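Long-range contacts in neurotoxin (PDB 3N7L), which probably binds gangliosides on the neuronal surface, as the receptor-binding part of a botulinum neurotoxin of the mosaic D/C serotype: residues 43-48 with 200-206; 81-86 with 107-112; 86-90 with 191-195. All coordinates share one frame; numbering follows the deposited sequence.

Overall arrangement
All three contacts lie in the N-terminal, lectin-like half of the receptor-binding region. Interaction 1 pairs strand 44-47 with strand 202-211 in one antiparallel sheet, in which strand 72-82 also pairs with 202-211 and leads into interaction 2; the two centres are about 13 Å apart, joined through N202 and N82. Interaction 2 then reaches the hairpin 102-108/111-117 of the second sheet. Interaction 3, its centre about 9 Å from that of interaction 2, shares S86 and joins two loops; the backbones of L88 and S109 are probably hydrogen-bonded. Along the chain both lie between the segments of interaction 1, and 2 and 3 interleave. Interaction 1 thus builds one sheet, while 2 and 3 tie loops beside it to the second.

Interaction 1 (43-48 with 200-206); sequences DFKLGS and NINMWIR
With its chain extended from a CG anti to the backbone N (chi1 -180°), K45 lies alongside W204. Both side chains leave the same side of the sheet, and in W204 a CG beside the backbone N (chi1 -69°) turns the indole along the lysine. The methylenes of K45 cover one ring face: CG stands 3.9 Å from the centroid of the five-membered ring of W204, a CH-pi contact. A lysine suits this partly exposed place because its aliphatic stem can pack while its amine continues past the ring; CE comes within 3.2 Å of ND2 of N202, which crosses it. D43 meets W204 differently, its OD1 lying 3.1 Å from CD1 at the indole edge, with carboxylate and ring planes 79° apart. Beyond this pair, R80 makes a cation-pi contact with W204.

F44, L46, M203 and I205 populate the reverse, buried side. F44 offers its ring face to the branched I205, whose CB lies 3.4 Å from F44 CZ, and the flexible M203 brings CE to 4.0 Å from CD2 of L46. Further apolar cover comes from F183 and M185 of the second sheet. Between these two sides, F44-I205 and L46-M203 are hydrogen-bonded pairs, the N of L46 donating almost straight to O of M203 (2.9 Å). G47 has no side chain to collide with the amide of N202. Past the strand, S48 closes the ladder twice: its N donates to O of I201, while its OG accepts from N of I201 at 2.8 Å. The whole is a regular antiparallel beta ladder in one sheet of a lectin-like jelly roll, amphipathic across its two faces.

Interaction 2 (81-86 with 107-112); sequences INKWVS and IISNFL
The indole of W84 has CD1 of I81 over one face, 3.9 Å above the plane and offset toward the rim, and turns its edge to the hairpin formed by 107-112, where C of F111 lies in the ring plane. Y130 meets the same ring edge-to-face, and the ring of Y139 stands steeply against it. At the pyrrole end, NE1 donates to O of S109 at 2.7 Å. This bond lies in the carbonyl plane but 18° out of the indole plane, and its angle at the hydrogen is 146°. At the benzo end CZ2 of W84 lies against the hairpin backbone, 3.7 Å from O of F111, and CH2 is 4.0 Å from CB of L112, the two side chains crossing at about a right angle. Tryptophan suits this place because one large side chain supplies both a polar N-H for a turn carbonyl and a broad hydrocarbon surface for the core.

CG anti to the backbone N (chi1 -179°) carries this indole out from the inverse gamma turn centred on W84 to the hairpin. On the face that I81 covers, the buried I81 and I107 meet tip to tip, CD1 of I81 lying 3.9 Å from both CG2 and CD1 of I107. Nearer the surface the backbone takes over, and O of S86 approaches CA of S109 to 3.2 Å in a CA-H...O contact. Within the hairpin, N of F111 donates to O of I108 and N of I108 to O of F111. The element gripped by W84 is thus a beta hairpin with a two-residue type II' turn, S109 and N110 at its corners, joined to the loop that leaves strand 72-82 of the neighbouring sheet in the jelly roll.

Interaction 3 (86-90 with 191-195); sequences SNLPG and TGLIT
P89 and G90 pack against T191 and L193 where two loops of the lectin-like jelly roll meet: one leads from strand 72-82 to strand 91-93, the other follows strand 180-187. The close-fitting part of this contact is at the G90 end. There N of G90 donates to OG1 of T191 at 2.8 Å, with an angle of 146° at the hydrogen. The hydroxyl of T191 sits between its own backbone N and carbonyl carbon (chi1 47°), a rotation that directs it at G90 while the methyl CG2 stays beside the backbone N. This oxygen is also held from its own side of the contact by hydrogen bonds to O of I188 and NZ of K187, so several partners fix its position. Threonine suits the place because its hydroxyl can serve these polar partners from a short, branched side chain. Glycine at 90 leaves room, since a beta carbon there would collide with that same OG1.

P89 is the apolar piece beside this bond. Proline suits this buried, extended spot, its ring restricting phi and giving a compact apolar surface; CB lies 3.9 Å from CA of L193 while CG is a looser 4.4 Å from CD1 of the leucine. L193 itself is exposed and directs its CB away from the other loop.

Toward N87 and I194 the fit slackens and solvent takes part. The two side chains cross at about a right angle, OD1 of N87 staying 3.7 Å from CG2 of I194, a packing contact between exposed residues. G192 has a positive phi (90°), and glycine suits it because at its backbone angles a beta carbon would press on the carbonyl O of T191. The backbones of N87 and G192 are bridged by a water, which donates to O of N87 at 3.0 Å and to O of G192 at 2.7 Å.

Interaction 1 (43-48 with 200-206)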
ATOM      1  N   ASP A  43      -3.280 -13.977  -0.579  1.00 29.17           N
ATOM      2  CA  ASP A  43      -2.824 -13.710  -1.936  1.00 29.65           C
ATOM      3  C   ASP A  43      -1.986 -14.861  -2.488  1.00 29.51           C
ATOM      4  O   ASP A  43      -1.554 -15.744  -1.742  1.00 29.97           O
ATOM      5  CB  ASP A  43      -1.949 -12.470  -1.906  1.00 29.72           C
ATOM      6  CG  ASP A  43      -0.773 -12.635  -0.956  1.00 32.57           C
ATOM      7  OD1 ASP A  43       0.255 -13.212  -1.367  1.00 30.78           O
ATOM      8  OD2 ASP A  43      -0.891 -12.218   0.216  1.00 32.81           O
ATOM      9  N   PHE A  44      -1.784 -14.866  -3.800  1.00 26.97           N
ATOM     10  CA  PHE A  44      -0.910 -15.852  -4.400  1.00 26.56           C
ATOM     11  C   PHE A  44       0.233 -15.027  -4.989  1.00 27.01           C
ATOM     12  O   PHE A  44       0.026 -13.887  -5.434  1.00 25.87           O
ATOM     13  CB  PHE A  44      -1.630 -16.732  -5.445  1.00 27.85           C
ATOM     14  CG  PHE A  44      -2.195 -15.996  -6.637  1.00 27.07           C
ATOM     15  CD1 PHE A  44      -1.410 -15.751  -7.760  1.00 27.97           C
ATOM     16  CD2 PHE A  44      -3.546 -15.650  -6.678  1.00 26.91           C
ATOM     17  CE1 PHE A  44      -1.960 -15.184  -8.914  1.00 29.20           C
ATOM     18  CE2 PHE A  44      -4.109 -15.081  -7.825  1.00 26.44           C
ATOM     19  CZ  PHE A  44      -3.314 -14.850  -8.946  1.00 28.61           C
ATOM     20  N   LYS A  45       1.438 -15.580  -4.949  1.00 25.49           N
ATOM     21  CA  LYS A  45       2.614 -14.872  -5.430  1.00 26.46           C
ATOM     22  C   LYS A  45       3.292 -15.516  -6.637  1.00 27.84           C
ATOM     23  O   LYS A  45       3.484 -16.733  -6.682  1.00 28.41           O
ATOM     24  CB  LYS A  45       3.613 -14.748  -4.283  1.00 27.07           C
ATOM     25  CG  LYS A  45       4.901 -14.022  -4.620  1.00 26.94           C
ATOM     26  CD  LYS A  45       5.889 -14.206  -3.478  1.00 32.75           C
ATOM     27  CE  LYS A  45       7.197 -13.488  -3.734  1.00 35.15           C
ATOM     28  NZ  LYS A  45       8.153 -13.729  -2.618  1.00 39.89           N
ATOM     29  N   LEU A  46       3.649 -14.674  -7.604  1.00 28.20           N
ATOM     30  CA  LEU A  46       4.321 -15.085  -8.832  1.00 31.00           C
ATOM     31  C   LEU A  46       5.589 -14.253  -8.986  1.00 32.06           C
ATOM     32  O   LEU A  46       5.700 -13.178  -8.400  1.00 32.15           O
ATOM     33  CB  LEU A  46       3.415 -14.850 -10.045  1.00 33.32           C
ATOM     34  CG  LEU A  46       2.332 -15.883 -10.375  1.00 37.17           C
ATOM     35  CD1 LEU A  46       1.452 -16.119  -9.171  1.00 38.55           C
ATOM     36  CD2 LEU A  46       1.498 -15.399 -11.555  1.00 37.57           C
ATOM     37  N   GLY A  47       6.541 -14.748  -9.769  1.00 32.96           N
ATOM     38  CA  GLY A  47       7.776 -14.011  -9.975  1.00 33.72           C
ATOM     39  C   GLY A  47       8.253 -14.072 -11.413  1.00 34.97           C
ATOM     40  O   GLY A  47       7.856 -14.960 -12.165  1.00 34.50           O
ATOM     41  N   SER A  48       9.093 -13.121 -11.806  1.00 36.56           N
ATOM     42  CA  SER A  48       9.627 -13.102 -13.163  1.00 39.91           C
ATOM     43  C   SER A  48      10.708 -14.180 -13.269  1.00 43.54           C
ATOM     44  O   SER A  48      11.239 -14.446 -14.345  1.00 42.88           O
ATOM     45  CB  SER A  48      10.203 -11.718 -13.490  1.00 39.34           C
ATOM     46  OG  SER A  48      11.163 -11.307 -12.530  1.00 38.56           O
ATOM     47  N   ASN A 200      14.796  -9.211 -11.292  1.00 45.36           N
ATOM     48  CA  ASN A 200      13.825 -10.200 -10.847  1.00 46.29           C
ATOM     49  C   ASN A 200      12.757  -9.547  -9.971  1.00 44.75           C
ATOM     50  O   ASN A 200      13.046  -9.072  -8.873  1.00 44.02           O
ATOM     51  CB  ASN A 200      14.534 -11.303 -10.063  1.00 49.70           C
ATOM     52  CG  ASN A 200      15.260 -10.768  -8.841  1.00 53.65           C
ATOM     53  OD1 ASN A 200      16.066  -9.834  -8.935  1.00 55.21           O
ATOM     54  ND2 ASN A 200      14.980 -11.361  -7.685  1.00 54.88           N
ATOM     55  N   ILE A 201      11.526  -9.513 -10.470  1.00 41.63           N
ATOM     56  CA  ILE A 201      10.436  -8.903  -9.730  1.00 37.85           C
ATOM     57  C   ILE A 201       9.360  -9.903  -9.319  1.00 35.09           C
ATOM     58  O   ILE A 201       9.226 -10.977  -9.913  1.00 32.51           O
ATOM     59  CB  ILE A 201       9.766  -7.777 -10.549  1.00 38.75           C
ATOM     60  CG1 ILE A 201       9.257  -8.329 -11.881  1.00 39.18           C
ATOM     61  CG2 ILE A 201      10.755  -6.653 -10.789  1.00 39.53           C
ATOM     62  CD1 ILE A 201       8.603  -7.280 -12.771  1.00 39.43           C
ATOM     63  N   ASN A 202       8.602  -9.541  -8.288  1.00 32.38           N
ATOM     64  CA  ASN A 202       7.516 -10.383  -7.799  1.00 30.74           C
ATOM     65  C   ASN A 202       6.193  -9.642  -7.892  1.00 29.70           C
ATOM     66  O   ASN A 202       6.148  -8.410  -7.925  1.00 27.58           O
ATOM     67  CB  ASN A 202       7.739 -10.806  -6.347  1.00 31.96           C
ATOM     68  CG  ASN A 202       8.899 -11.762  -6.194  1.00 33.70           C
ATOM     69  OD1 ASN A 202       9.992 -11.371  -5.796  1.00 36.66           O
ATOM     70  ND2 ASN A 202       8.667 -13.025  -6.521  1.00 34.32           N
ATOM     71  N   MET A 203       5.120 -10.421  -7.928  1.00 28.37           N
ATOM     72  CA  MET A 203       3.775  -9.891  -8.014  1.00 27.79           C
ATOM     73  C   MET A 203       2.869 -10.708  -7.107  1.00 26.19           C
ATOM     74  O   MET A 203       2.983 -11.933  -7.035  1.00 26.39           O
ATOM     75  CB  MET A 203       3.285  -9.974  -9.458  1.00 29.54           C
ATOM     76  CG  MET A 203       1.809  -9.693  -9.663  1.00 31.41           C
ATOM     77  SD  MET A 203       1.393  -9.700 -11.431  1.00 32.34           S
ATOM     78  CE  MET A 203       1.403 -11.448 -11.774  1.00 32.12           C
ATOM     79  N   TRP A 204       1.982 -10.016  -6.402  1.00 24.90           N
ATOM     80  CA  TRP A 204       1.026 -10.659  -5.510  1.00 24.03           C
ATOM     81  C   TRP A 204      -0.362 -10.263  -5.994  1.00 23.89           C
ATOM     82  O   TRP A 204      -0.610  -9.093  -6.262  1.00 21.49           O
ATOM     83  CB  TRP A 204       1.198 -10.165  -4.072  1.00 25.03           C
ATOM     84  CG  TRP A 204       2.457 -10.600  -3.388  1.00 25.34           C
ATOM     85  CD1 TRP A 204       2.613 -11.668  -2.548  1.00 26.16           C
ATOM     86  CD2 TRP A 204       3.730  -9.957  -3.460  1.00 24.82           C
ATOM     87  NE1 TRP A 204       3.907 -11.724  -2.090  1.00 25.63           N
ATOM     88  CE2 TRP A 204       4.615 -10.685  -2.635  1.00 26.26           C
ATOM     89  CE3 TRP A 204       4.212  -8.832  -4.145  1.00 25.76           C
ATOM     90  CZ2 TRP A 204       5.959 -10.323  -2.475  1.00 26.80           C
ATOM     91  CZ3 TRP A 204       5.548  -8.472  -3.985  1.00 26.17           C
ATOM     92  CH2 TRP A 204       6.405  -9.219  -3.155  1.00 26.05           C
ATOM     93  N   ILE A 205      -1.261 -11.235  -6.112  1.00 23.44           N
ATOM     94  CA  ILE A 205      -2.622 -10.955  -6.548  1.00 24.50           C
ATOM     95  C   ILE A 205      -3.592 -11.471  -5.506  1.00 25.09           C
ATOM     96  O   ILE A 205      -3.373 -12.518  -4.901  1.00 26.35           O
ATOM     97  CB  ILE A 205      -2.950 -11.625  -7.891  1.00 24.78           C
ATOM     98  CG1 ILE A 205      -2.115 -10.999  -9.009  1.00 26.98           C
ATOM     99  CG2 ILE A 205      -4.441 -11.494  -8.184  1.00 23.90           C
ATOM    100  CD1 ILE A 205      -2.379  -9.521  -9.220  1.00 28.47           C
ATOM    101  N   ARG A 206      -4.682 -10.744  -5.322  1.00 24.81           N
ATOM    102  CA  ARG A 206      -5.676 -11.116  -4.338  1.00 26.45           C
ATOM    103  C   ARG A 206      -7.078 -10.739  -4.836  1.00 26.18           C
ATOM    104  O   ARG A 206      -7.275  -9.656  -5.376  1.00 25.56           O
ATOM    105  CB  ARG A 206      -5.333 -10.389  -3.033  1.00 28.34           C
ATOM    106  CG  ARG A 206      -6.409 -10.392  -2.010  1.00 29.89           C
ATOM    107  CD  ARG A 206      -6.401  -9.106  -1.223  1.00 31.20           C
ATOM    108  NE  ARG A 206      -7.768  -8.816  -0.838  1.00 34.34           N
ATOM    109  CZ  ARG A 206      -8.153  -7.844  -0.028  1.00 32.50           C
ATOM    110  NH1 ARG A 206      -9.443  -7.714   0.217  1.00 37.45           N
ATOM    111  NH2 ARG A 206      -7.278  -7.020   0.530  1.00 30.81           N
TER

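Interaction 2 (81-86 with 107-112)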
ATOM      1  N   ILE A  81       3.323  -5.142  -6.679  1.00 21.49           N
ATOM      2  CA  ILE A  81       4.490  -5.442  -7.501  1.00 22.31           C
ATOM      3  C   ILE A  81       5.702  -4.984  -6.699  1.00 25.40           C
ATOM      4  O   ILE A  81       5.793  -3.814  -6.323  1.00 22.92           O
ATOM      5  CB  ILE A  81       4.434  -4.665  -8.840  1.00 21.92           C
ATOM      6  CG1 ILE A  81       3.155  -5.043  -9.603  1.00 21.75           C
ATOM      7  CG2 ILE A  81       5.658  -4.988  -9.694  1.00 20.13           C
ATOM      8  CD1 ILE A  81       2.918  -4.235 -10.852  1.00 22.95           C
ATOM      9  N   ASN A  82       6.626  -5.885  -6.395  1.00 27.49           N
ATOM     10  CA  ASN A  82       7.759  -5.416  -5.622  1.00 32.20           C
ATOM     11  C   ASN A  82       8.974  -5.082  -6.434  1.00 34.00           C
ATOM     12  O   ASN A  82       9.551  -5.917  -7.128  1.00 34.86           O
ATOM     13  CB  ASN A  82       8.176  -6.355  -4.502  1.00 33.35           C
ATOM     14  CG  ASN A  82       9.294  -5.753  -3.673  1.00 35.69           C
ATOM     15  OD1 ASN A  82       9.277  -4.551  -3.392  1.00 33.89           O
ATOM     16  ND2 ASN A  82      10.272  -6.565  -3.292  1.00 35.77           N
ATOM     17  N   LYS A  83       9.351  -3.823  -6.274  1.00 36.75           N
ATOM     18  CA  LYS A  83      10.453  -3.196  -6.949  1.00 35.48           C
ATOM     19  C   LYS A  83       9.951  -2.799  -8.313  1.00 31.60           C
ATOM     20  O   LYS A  83      10.536  -3.129  -9.341  1.00 29.48           O
ATOM     21  CB  LYS A  83      11.664  -4.110  -7.032  1.00 41.54           C
ATOM     22  CG  LYS A  83      12.900  -3.457  -6.431  1.00 44.59           C
ATOM     23  CD  LYS A  83      12.629  -2.997  -5.003  1.00 47.36           C
ATOM     24  CE  LYS A  83      13.784  -2.177  -4.455  1.00 50.59           C
ATOM     25  NZ  LYS A  83      14.014  -0.944  -5.267  1.00 52.66           N
ATOM     26  N   TRP A  84       8.820  -2.104  -8.289  1.00 28.58           N
ATOM     27  CA  TRP A  84       8.219  -1.586  -9.496  1.00 27.08           C
ATOM     28  C   TRP A  84       8.909  -0.239  -9.670  1.00 26.66           C
ATOM     29  O   TRP A  84       8.378   0.812  -9.293  1.00 25.63           O
ATOM     30  CB  TRP A  84       6.708  -1.404  -9.325  1.00 24.17           C
ATOM     31  CG  TRP A  84       6.035  -0.888 -10.572  1.00 24.09           C
ATOM     32  CD1 TRP A  84       6.622  -0.655 -11.785  1.00 22.21           C
ATOM     33  CD2 TRP A  84       4.653  -0.523 -10.719  1.00 22.97           C
ATOM     34  NE1 TRP A  84       5.694  -0.164 -12.676  1.00 24.98           N
ATOM     35  CE2 TRP A  84       4.478  -0.072 -12.048  1.00 24.00           C
ATOM     36  CE3 TRP A  84       3.551  -0.529  -9.857  1.00 21.07           C
ATOM     37  CZ2 TRP A  84       3.244   0.370 -12.537  1.00 23.91           C
ATOM     38  CZ3 TRP A  84       2.317  -0.087 -10.345  1.00 22.78           C
ATOM     39  CH2 TRP A  84       2.178   0.356 -11.674  1.00 23.90           C
ATOM     40  N   VAL A  85      10.125  -0.296 -10.201  1.00 26.99           N
ATOM     41  CA  VAL A  85      10.916   0.900 -10.439  1.00 28.57           C
ATOM     42  C   VAL A  85      10.432   1.615 -11.703  1.00 29.26           C
ATOM     43  O   VAL A  85       9.849   0.996 -12.597  1.00 28.07           O
ATOM     44  CB  VAL A  85      12.421   0.545 -10.541  1.00 28.37           C
ATOM     45  CG1 VAL A  85      12.930   0.118  -9.173  1.00 30.72           C
ATOM     46  CG2 VAL A  85      12.637  -0.579 -11.539  1.00 27.37           C
ATOM     47  N   SER A  86      10.674   2.922 -11.763  1.00 29.77           N
ATOM     48  CA  SER A  86      10.232   3.742 -12.885  1.00 31.15           C
ATOM     49  C   SER A  86      10.854   3.404 -14.238  1.00 31.87           C
ATOM     50  O   SER A  86      10.334   3.814 -15.271  1.00 31.65           O
ATOM     51  CB  SER A  86      10.463   5.225 -12.571  1.00 31.55           C
ATOM     52  OG  SER A  86      11.845   5.526 -12.504  1.00 28.99           O
ATOM     53  N   ILE A 107       2.736  -4.115 -17.597  1.00 21.94           N
ATOM     54  CA  ILE A 107       3.410  -2.995 -16.969  1.00 23.76           C
ATOM     55  C   ILE A 107       4.681  -2.672 -17.740  1.00 24.95           C
ATOM     56  O   ILE A 107       5.300  -3.555 -18.337  1.00 26.37           O
ATOM     57  CB  ILE A 107       3.792  -3.300 -15.496  1.00 24.57           C
ATOM     58  CG1 ILE A 107       4.672  -4.551 -15.435  1.00 26.57           C
ATOM     59  CG2 ILE A 107       2.530  -3.479 -14.649  1.00 23.36           C
ATOM     60  CD1 ILE A 107       5.117  -4.926 -14.028  1.00 26.38           C
ATOM     61  N   ILE A 108       5.047  -1.394 -17.739  1.00 24.02           N
ATOM     62  CA  ILE A 108       6.264  -0.922 -18.392  1.00 25.56           C
ATOM     63  C   ILE A 108       6.559   0.435 -17.769  1.00 23.96           C
ATOM     64  O   ILE A 108       5.672   1.285 -17.664  1.00 23.58           O
ATOM     65  CB  ILE A 108       6.099  -0.819 -19.939  1.00 25.72           C
ATOM     66  CG1 ILE A 108       7.432  -0.415 -20.573  1.00 26.50           C
ATOM     67  CG2 ILE A 108       5.008   0.182 -20.306  1.00 25.20           C
ATOM     68  CD1 ILE A 108       7.428  -0.487 -22.090  1.00 27.71           C
ATOM     69  N   SER A 109       7.802   0.628 -17.333  1.00 25.13           N
ATOM     70  CA  SER A 109       8.185   1.864 -16.663  1.00 25.43           C
ATOM     71  C   SER A 109       7.221   2.044 -15.494  1.00 24.18           C
ATOM     72  O   SER A 109       6.924   1.084 -14.786  1.00 24.71           O
ATOM     73  CB  SER A 109       8.084   3.060 -17.611  1.00 26.36           C
ATOM     74  OG  SER A 109       9.003   2.927 -18.674  1.00 34.03           O
ATOM     75  N   ASN A 110       6.722   3.261 -15.299  1.00 23.51           N
ATOM     76  CA  ASN A 110       5.787   3.519 -14.207  1.00 23.80           C
ATOM     77  C   ASN A 110       4.326   3.377 -14.651  1.00 23.89           C
ATOM     78  O   ASN A 110       3.428   3.955 -14.034  1.00 23.17           O
ATOM     79  CB  ASN A 110       6.020   4.920 -13.613  1.00 23.69           C
ATOM     80  CG  ASN A 110       5.934   6.037 -14.660  1.00 23.91           C
ATOM     81  OD1 ASN A 110       5.442   7.129 -14.379  1.00 26.54           O
ATOM     82  ND2 ASN A 110       6.427   5.771 -15.854  1.00 22.77           N
ATOM     83  N   PHE A 111       4.098   2.600 -15.710  1.00 23.27           N
ATOM     84  CA  PHE A 111       2.744   2.392 -16.242  1.00 24.47           C
ATOM     85  C   PHE A 111       2.148   1.001 -16.063  1.00 22.05           C
ATOM     86  O   PHE A 111       2.834  -0.013 -16.198  1.00 18.15           O
ATOM     87  CB  PHE A 111       2.679   2.672 -17.757  1.00 25.95           C
ATOM     88  CG  PHE A 111       3.013   4.080 -18.147  1.00 29.18           C
ATOM     89  CD1 PHE A 111       4.336   4.486 -18.274  1.00 30.63           C
ATOM     90  CD2 PHE A 111       1.999   5.000 -18.398  1.00 29.43           C
ATOM     91  CE1 PHE A 111       4.647   5.790 -18.644  1.00 31.32           C
ATOM     92  CE2 PHE A 111       2.298   6.307 -18.769  1.00 32.32           C
ATOM     93  CZ  PHE A 111       3.626   6.705 -18.892  1.00 32.58           C
ATOM     94  N   LEU A 112       0.846   0.978 -15.780  1.00 21.84           N
ATOM     95  CA  LEU A 112       0.070  -0.252 -15.678  1.00 21.67           C
ATOM     96  C   LEU A 112      -0.918  -0.021 -16.819  1.00 22.12           C
ATOM     97  O   LEU A 112      -1.666   0.956 -16.800  1.00 21.64           O
ATOM     98  CB  LEU A 112      -0.701  -0.343 -14.363  1.00 22.75           C
ATOM     99  CG  LEU A 112      -1.664  -1.536 -14.288  1.00 24.15           C
ATOM    100  CD1 LEU A 112      -0.876  -2.804 -14.038  1.00 25.72           C
ATOM    101  CD2 LEU A 112      -2.678  -1.330 -13.174  1.00 26.53           C
TER

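Interaction 3 (86-90 with 191-195)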
ATOM      1  N   SER A  86      10.674   2.922 -11.763  1.00 29.77           N
ATOM      2  CA  SER A  86      10.232   3.742 -12.885  1.00 31.15           C
ATOM      3  C   SER A  86      10.854   3.404 -14.238  1.00 31.87           C
ATOM      4  O   SER A  86      10.334   3.814 -15.271  1.00 31.65           O
ATOM      5  CB  SER A  86      10.463   5.225 -12.571  1.00 31.55           C
ATOM      6  OG  SER A  86      11.845   5.526 -12.504  1.00 28.99           O
ATOM      7  N   ASN A  87      11.963   2.674 -14.242  1.00 32.71           N
ATOM      8  CA  ASN A  87      12.597   2.307 -15.504  1.00 33.19           C
ATOM      9  C   ASN A  87      12.494   0.805 -15.736  1.00 32.35           C
ATOM     10  O   ASN A  87      13.342   0.198 -16.397  1.00 32.66           O
ATOM     11  CB  ASN A  87      14.065   2.738 -15.537  1.00 33.91           C
ATOM     12  CG  ASN A  87      14.934   1.949 -14.580  1.00 37.21           C
ATOM     13  OD1 ASN A  87      16.148   1.864 -14.768  1.00 40.66           O
ATOM     14  ND2 ASN A  87      14.326   1.378 -13.544  1.00 36.04           N
ATOM     15  N   LEU A  88      11.442   0.213 -15.183  1.00 30.36           N
ATOM     16  CA  LEU A  88      11.199  -1.211 -15.334  1.00 28.72           C
ATOM     17  C   LEU A  88      10.876  -1.533 -16.792  1.00 29.06           C
ATOM     18  O   LEU A  88      10.186  -0.771 -17.468  1.00 27.27           O
ATOM     19  CB  LEU A  88      10.012  -1.630 -14.470  1.00 29.62           C
ATOM     20  CG  LEU A  88       9.710  -3.127 -14.426  1.00 31.03           C
ATOM     21  CD1 LEU A  88      10.758  -3.810 -13.564  1.00 32.10           C
ATOM     22  CD2 LEU A  88       8.322  -3.368 -13.852  1.00 31.30           C
ATOM     23  N   PRO A  89      11.386  -2.659 -17.300  1.00 28.39           N
ATOM     24  CA  PRO A  89      11.084  -3.004 -18.692  1.00 29.57           C
ATOM     25  C   PRO A  89       9.635  -3.490 -18.792  1.00 29.87           C
ATOM     26  O   PRO A  89       8.917  -3.527 -17.788  1.00 28.91           O
ATOM     27  CB  PRO A  89      12.100  -4.102 -19.003  1.00 28.99           C
ATOM     28  CG  PRO A  89      12.296  -4.765 -17.669  1.00 29.65           C
ATOM     29  CD  PRO A  89      12.378  -3.585 -16.725  1.00 27.68           C
ATOM     30  N   GLY A  90       9.209  -3.866 -19.997  1.00 28.78           N
ATOM     31  CA  GLY A  90       7.845  -4.331 -20.189  1.00 26.39           C
ATOM     32  C   GLY A  90       7.570  -5.771 -19.789  1.00 26.13           C
ATOM     33  O   GLY A  90       8.387  -6.668 -20.008  1.00 25.15           O
ATOM     34  N   THR A 191      11.833  -3.763 -24.646  1.00 32.01           N
ATOM     35  CA  THR A 191      11.077  -2.733 -23.951  1.00 35.48           C
ATOM     36  C   THR A 191      11.963  -1.976 -22.965  1.00 39.29           C
ATOM     37  O   THR A 191      11.479  -1.388 -22.003  1.00 39.42           O
ATOM     38  CB  THR A 191       9.849  -3.318 -23.220  1.00 34.24           C
ATOM     39  OG1 THR A 191      10.232  -4.484 -22.481  1.00 33.72           O
ATOM     40  CG2 THR A 191       8.761  -3.679 -24.226  1.00 34.29           C
ATOM     41  N   GLY A 192      13.268  -1.996 -23.225  1.00 43.50           N
ATOM     42  CA  GLY A 192      14.213  -1.281 -22.384  1.00 49.64           C
ATOM     43  C   GLY A 192      14.782  -2.058 -21.216  1.00 53.57           C
ATOM     44  O   GLY A 192      14.910  -1.516 -20.116  1.00 54.88           O
ATOM     45  N   LEU A 193      15.133  -3.318 -21.452  1.00 57.18           N
ATOM     46  CA  LEU A 193      15.689  -4.165 -20.400  1.00 61.52           C
ATOM     47  C   LEU A 193      16.829  -3.484 -19.642  1.00 64.02           C
ATOM     48  O   LEU A 193      17.950  -3.383 -20.144  1.00 65.00           O
ATOM     49  CB  LEU A 193      16.183  -5.487 -20.996  1.00 61.26           C
ATOM     50  CG  LEU A 193      16.935  -6.427 -20.050  1.00 61.65           C
ATOM     51  CD1 LEU A 193      16.075  -6.752 -18.838  1.00 61.34           C
ATOM     52  CD2 LEU A 193      17.311  -7.695 -20.801  1.00 61.97           C
ATOM     53  N   ILE A 194      16.531  -3.015 -18.433  1.00 66.11           N
ATOM     54  CA  ILE A 194      17.520  -2.348 -17.596  1.00 68.53           C
ATOM     55  C   ILE A 194      17.369  -2.818 -16.153  1.00 70.37           C
ATOM     56  O   ILE A 194      16.903  -2.077 -15.281  1.00 70.67           O
ATOM     57  CB  ILE A 194      17.369  -0.803 -17.656  1.00 68.67           C
ATOM     58  CG1 ILE A 194      17.467  -0.323 -19.109  1.00 68.74           C
ATOM     59  CG2 ILE A 194      18.459  -0.131 -16.823  1.00 67.87           C
ATOM     60  CD1 ILE A 194      17.315   1.178 -19.279  1.00 68.74           C
ATOM     61  N   THR A 195      17.754  -4.068 -15.917  1.00 71.78           N
ATOM     62  CA  THR A 195      17.681  -4.656 -14.582  1.00 72.68           C
ATOM     63  C   THR A 195      18.562  -3.870 -13.603  1.00 73.83           C
ATOM     64  O   THR A 195      19.199  -2.874 -13.978  1.00 74.38           O
ATOM     65  CB  THR A 195      18.154  -6.119 -14.590  1.00 72.60           C
ATOM     66  OG1 THR A 195      19.470  -6.200 -15.154  1.00 72.14           O
ATOM     67  CG2 THR A 195      17.205  -6.991 -15.394  1.00 72.38           C
TER
HETATM   68  O   HOH W   1      14.227   0.887 -19.189  1.00 42.00           O